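Serine protease inhibitor (Thermoanaerobacter tengcongensis, PDB 2PEF) probably inhibits serine proteases as a member of the serpin family, and is captured here in the latent state. Local coordinates at residues Y75-M78 and K79-N83; A14-S17 and I18-K22. One frame throughout, in Å; residues are numbered along the deposited sequence.

Interaction 1: residues Y75-M78 and K79-N83; sequences YTYM and KKLPN
K79 lies alongside Y75, one helical turn further on, and the two side chains leave the helix in the same direction. From its CB, 3.3 Å from the carbonyl O of Y75, the lysine runs out fully extended. CD passes obliquely beside the ring, 4.1 Å from CZ of Y75, and CE stays near the phenol oxygen. At the tip NZ gives a hydrogen bond of 3.3 Å to OH of Y75. Beyond the helix, E2 of the N-terminal segment is the stronger partner of this ammonium, through a salt bridge. The tyrosine meets the lysine because its own CG stands anti to the backbone N (chi1 166°). With an alanine at Y75, the K79 chain is likely to lose its flanking ring and NZ its phenol partner, leaving the ammonium freer to turn about E2. On the buried side L81 sits over one face of the Y77 ring: CG lies 4.2 Å from the ring centroid in a CH-pi contact, and CD1 reaches CE2 of Y77 at 3.7 Å. The phenol of Y77 continues past the leucine to a hydrogen bond with D357. In the backbone, K79 N bonds Y75 O at 3.0 Å, but L81 N makes a weak bond to Y77 O. A weak last i to i+4 bond, with L81 leaving helical angles, is typical of a helix C-terminus, here where helix 67-80 of the serpin fold gives way toward strand 87-98.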
loop_
_atom_site.group_PDB
_atom_site.type_symbol
_atom_site.label_atom_id
_atom_site.label_comp_id
_atom_site.label_asym_id
_atom_site.label_seq_id
_atom_site.Cartn_x
_atom_site.Cartn_y
_atom_site.Cartn_z
ATOM N N TYR A 75 14.172 2.761 7.256
ATOM C CA TYR A 75 14.909 3.994 7.027
ATOM C C TYR A 75 15.791 3.867 5.784
ATOM O O TYR A 75 15.807 4.752 4.939
ATOM C CB TYR A 75 15.748 4.361 8.259
ATOM C CG TYR A 75 16.789 5.422 8.002
ATOM C CD1 TYR A 75 16.435 6.768 7.922
ATOM C CD2 TYR A 75 18.133 5.081 7.847
ATOM C CE1 TYR A 75 17.388 7.748 7.689
ATOM C CE2 TYR A 75 19.097 6.056 7.609
ATOM C CZ TYR A 75 18.717 7.383 7.533
ATOM O OH TYR A 75 19.675 8.338 7.295
ATOM N N THR A 76 16.504 2.750 5.670
ATOM C CA THR A 76 17.411 2.529 4.548
ATOM C C THR A 76 16.629 2.317 3.250
ATOM O O THR A 76 17.000 2.850 2.196
ATOM C CB THR A 76 18.335 1.332 4.817
ATOM O OG1 THR A 76 18.938 1.483 6.112
ATOM C CG2 THR A 76 19.424 1.242 3.755
ATOM N N TYR A 77 15.546 1.550 3.345
ATOM C CA TYR A 77 14.683 1.290 2.196
ATOM C C TYR A 77 14.123 2.587 1.623
ATOM O O TYR A 77 14.210 2.825 0.416
ATOM C CB TYR A 77 13.545 0.337 2.571
ATOM C CG TYR A 77 12.789 -0.199 1.378
ATOM C CD1 TYR A 77 13.441 -0.947 0.397
ATOM C CD2 TYR A 77 11.422 0.033 1.233
ATOM C CE1 TYR A 77 12.752 -1.450 -0.702
ATOM C CE2 TYR A 77 10.719 -0.467 0.134
ATOM C CZ TYR A 77 11.392 -1.204 -0.828
ATOM O OH TYR A 77 10.704 -1.692 -1.917
ATOM N N MET A 78 13.555 3.423 2.493
ATOM C CA MET A 78 13.019 4.725 2.090
ATOM C C MET A 78 14.100 5.634 1.503
ATOM O O MET A 78 13.860 6.344 0.520
ATOM C CB MET A 78 12.339 5.420 3.268
ATOM C CG MET A 78 11.027 4.785 3.698
ATOM S SD MET A 78 10.171 5.810 4.904
ATOM C CE MET A 78 11.082 5.405 6.392
ATOM N N LYS A 79 15.286 5.594 2.104
ATOM C CA LYS A 79 16.423 6.384 1.651
ATOM C C LYS A 79 16.832 6.010 0.230
ATOM O O LYS A 79 17.267 6.872 -0.537
ATOM C CB LYS A 79 17.608 6.194 2.604
ATOM C CG LYS A 79 18.778 7.135 2.374
ATOM C CD LYS A 79 19.723 7.097 3.560
ATOM C CE LYS A 79 20.871 8.069 3.390
ATOM N NZ LYS A 79 21.643 8.215 4.662
ATOM N N LYS A 80 16.676 4.732 -0.117
ATOM C CA LYS A 80 17.171 4.211 -1.398
ATOM C C LYS A 80 16.117 4.037 -2.499
ATOM O O LYS A 80 16.469 3.743 -3.651
ATOM C CB LYS A 80 17.961 2.917 -1.177
ATOM C CG LYS A 80 19.341 3.152 -0.562
ATOM C CD LYS A 80 20.148 1.864 -0.389
ATOM C CE LYS A 80 20.709 1.325 -1.708
ATOM N NZ LYS A 80 21.513 2.322 -2.490
ATOM N N LEU A 81 14.840 4.210 -2.160
ATOM C CA LEU A 81 13.777 4.134 -3.162
ATOM C C LEU A 81 13.911 5.310 -4.122
ATOM O O LEU A 81 13.821 6.466 -3.695
ATOM C CB LEU A 81 12.387 4.118 -2.513
ATOM C CG LEU A 81 11.853 2.774 -2.014
ATOM C CD1 LEU A 81 10.621 2.998 -1.143
ATOM C CD2 LEU A 81 11.549 1.794 -3.159
ATOM N N PRO A 82 14.163 5.020 -5.417
ATOM C CA PRO A 82 14.380 6.078 -6.396
ATOM C C PRO A 82 13.209 7.046 -6.535
ATOM O O PRO A 82 12.038 6.657 -6.407
ATOM C CB PRO A 82 14.599 5.311 -7.701
ATOM C CG PRO A 82 15.108 3.967 -7.263
ATOM C CD PRO A 82 14.300 3.683 -6.026
ATOM N N ASN A 83 13.554 8.302 -6.793
ATOM C CA ASN A 83 12.592 9.377 -6.961
ATOM C C ASN A 83 13.165 10.363 -7.966
ATOM O O ASN A 83 13.935 11.259 -7.610
ATOM C CB ASN A 83 12.319 10.062 -5.616
ATOM C CG ASN A 83 11.349 11.224 -5.738
ATOM O OD1 ASN A 83 10.402 11.171 -6.516
ATOM N ND2 ASN A 83 11.577 12.271 -4.960
#

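Interaction 2: residues A14-S17 and I18-K22; sequences ADFS and IELFK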
loop_
_atom_site.group_PDB
_atom_site.type_symbol
_atom_site.label_atom_id
_atom_site.label_comp_id
_atom_site.label_asym_id
_atom_site.label_seq_id
_atom_site.Cartn_x
_atom_site.Cartn_y
_atom_site.Cartn_z
ATOM N N ALA A 14 8.099 -9.407 1.766
ATOM C CA ALA A 14 7.287 -10.036 0.724
ATOM C C ALA A 14 6.149 -10.845 1.339
ATOM O O ALA A 14 5.005 -10.745 0.885
ATOM C CB ALA A 14 8.149 -10.911 -0.186
ATOM N N ASP A 15 6.464 -11.631 2.376
ATOM C CA ASP A 15 5.449 -12.406 3.104
ATOM C C ASP A 15 4.365 -11.514 3.715
ATOM O O ASP A 15 3.173 -11.789 3.560
ATOM C CB ASP A 15 6.092 -13.291 4.179
ATOM C CG ASP A 15 6.509 -14.659 3.647
ATOM O OD1 ASP A 15 6.334 -14.924 2.439
ATOM O OD2 ASP A 15 7.012 -15.481 4.442
ATOM N N PHE A 16 4.780 -10.453 4.407
ATOM C CA PHE A 16 3.836 -9.479 4.965
ATOM C C PHE A 16 2.956 -8.883 3.872
ATOM O O PHE A 16 1.734 -8.791 4.027
ATOM C CB PHE A 16 4.575 -8.353 5.695
ATOM C CG PHE A 16 3.711 -7.155 6.000
ATOM C CD1 PHE A 16 2.908 -7.130 7.138
ATOM C CD2 PHE A 16 3.701 -6.049 5.149
ATOM C CE1 PHE A 16 2.107 -6.020 7.415
ATOM C CE2 PHE A 16 2.907 -4.943 5.421
ATOM C CZ PHE A 16 2.113 -4.926 6.554
ATOM N N SER A 17 3.594 -8.478 2.777
ATOM C CA SER A 17 2.919 -7.824 1.662
ATOM C C SER A 17 1.830 -8.702 1.057
ATOM O O SER A 17 0.702 -8.245 0.843
ATOM C CB SER A 17 3.935 -7.414 0.590
ATOM O OG SER A 17 4.805 -6.407 1.090
ATOM N N ILE A 18 2.166 -9.964 0.789
ATOM C CA ILE A 18 1.221 -10.896 0.168
ATOM C C ILE A 18 0.132 -11.350 1.143
ATOM O O ILE A 18 -1.028 -11.495 0.756
ATOM C CB ILE A 18 1.952 -12.089 -0.518
ATOM C CG1 ILE A 18 2.859 -11.580 -1.651
ATOM C CG2 ILE A 18 0.958 -13.134 -1.045
ATOM C CD1 ILE A 18 2.155 -10.744 -2.737
ATOM N N GLU A 19 0.488 -11.547 2.409
ATOM C CA GLU A 19 -0.525 -11.880 3.413
ATOM C C GLU A 19 -1.506 -10.722 3.597
ATOM O O GLU A 19 -2.716 -10.933 3.708
ATOM C CB GLU A 19 0.104 -12.286 4.748
ATOM C CG GLU A 19 0.830 -13.630 4.715
ATOM C CD GLU A 19 -0.030 -14.768 4.177
ATOM O OE1 GLU A 19 -1.141 -14.974 4.703
ATOM O OE2 GLU A 19 0.410 -15.452 3.223
ATOM N N LEU A 20 -0.983 -9.497 3.607
ATOM C CA LEU A 20 -1.829 -8.309 3.655
ATOM C C LEU A 20 -2.761 -8.260 2.442
ATOM O O LEU A 20 -3.974 -8.127 2.597
ATOM C CB LEU A 20 -0.973 -7.037 3.731
ATOM C CG LEU A 20 -1.665 -5.725 4.097
ATOM C CD1 LEU A 20 -2.273 -5.784 5.499
ATOM C CD2 LEU A 20 -0.677 -4.567 3.988
ATOM N N PHE A 21 -2.185 -8.393 1.244
ATOM C CA PHE A 21 -2.953 -8.396 -0.004
ATOM C C PHE A 21 -4.047 -9.461 -0.033
ATOM O O PHE A 21 -5.215 -9.146 -0.263
ATOM C CB PHE A 21 -2.017 -8.544 -1.208
ATOM C CG PHE A 21 -2.730 -8.679 -2.530
ATOM C CD1 PHE A 21 -3.530 -7.650 -3.018
ATOM C CD2 PHE A 21 -2.577 -9.830 -3.300
ATOM C CE1 PHE A 21 -4.174 -7.774 -4.252
ATOM C CE2 PHE A 21 -3.217 -9.959 -4.528
ATOM C CZ PHE A 21 -4.017 -8.932 -5.004
ATOM N N LYS A 22 -3.678 -10.714 0.232
ATOM C CA LYS A 22 -4.612 -11.831 0.064
ATOM C C LYS A 22 -5.776 -11.821 1.064
ATOM O O LYS A 22 -6.754 -12.561 0.896
ATOM C CB LYS A 22 -3.871 -13.174 0.080
ATOM C CG LYS A 22 -3.420 -13.645 1.456
ATOM C CD LYS A 22 -2.364 -14.739 1.346
ATOM C CE LYS A 22 -2.938 -16.039 0.814
ATOM N NZ LYS A 22 -1.904 -17.114 0.761
HETATM O O HOH W 1 3.316 -15.014 2.213
#
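L20 and F16 share one flank of the helix, a turn apart and running alongside each other, with CD2 of L20 3.8 Å from CZ of F16. The leucine's CG is anti to its backbone N (chi1 -167°), which sets CD2 beside the phenyl ring. Behind this apolar pair the main chain keeps its i to i+4 bonding from A14 to F21. I18 N, E19 N, L20 N and F21 N each donate to the carbonyl O four residues earlier, on A14, D15, F16 and S17 in turn. The L20 N to F16 O bond measures 2.8 Å, and all four are nearly straight, at 160° to 165° on the hydrogen, so these amides and carbonyls satisfy one another. S17 OG turns back along the helix and is hydrogen-bonded to T13 O, which settles the hydroxyl among apolar neighbours. On the more exposed flank a water bridges D15 and E19, 3.1 Å from OE2 of E19 and 3.0 Å from OD1 of D15, the latter bond weak; with other acceptors in reach, its two protons may be shared among them. The two acids would be expected to repel mildly, but each has a cation nearby: D15 OD2 forms a salt bridge with K63, and E19 OE2 has a long one, 3.8 Å, to NZ of K22. That ammonium is also hydrogen-bonded to the carbonyls of K240 and L242. Around this part of helix 7-22, F16 and L20 rest on helix 35-46, L20 and F21 touch I33 of strand 32-33, and I18 and F21 pack against I366 of strand 362-372.

Along the chain interaction 2 comes first, in the C-terminal half of helix 7-22, and interaction 1 follows at the end of helix 67-80. Their centres are 20 Å apart, and the nearest atoms, about 8 Å apart, do not touch. Both lie in the serpin fold and share neighbours: each packs against helix 35-46 and strand 362-372. F9, earlier on helix 7-22, meets the ring of Y77, so the two helices also touch directly. Interaction 2 is buried nearer the centre of the molecule, whereas interaction 1 is partly exposed and receives E2 and K3, holding the N-terminal segment on helix 67-80. In tengpin the N terminus serves to trap the metastable native state; this crystal holds the latent form.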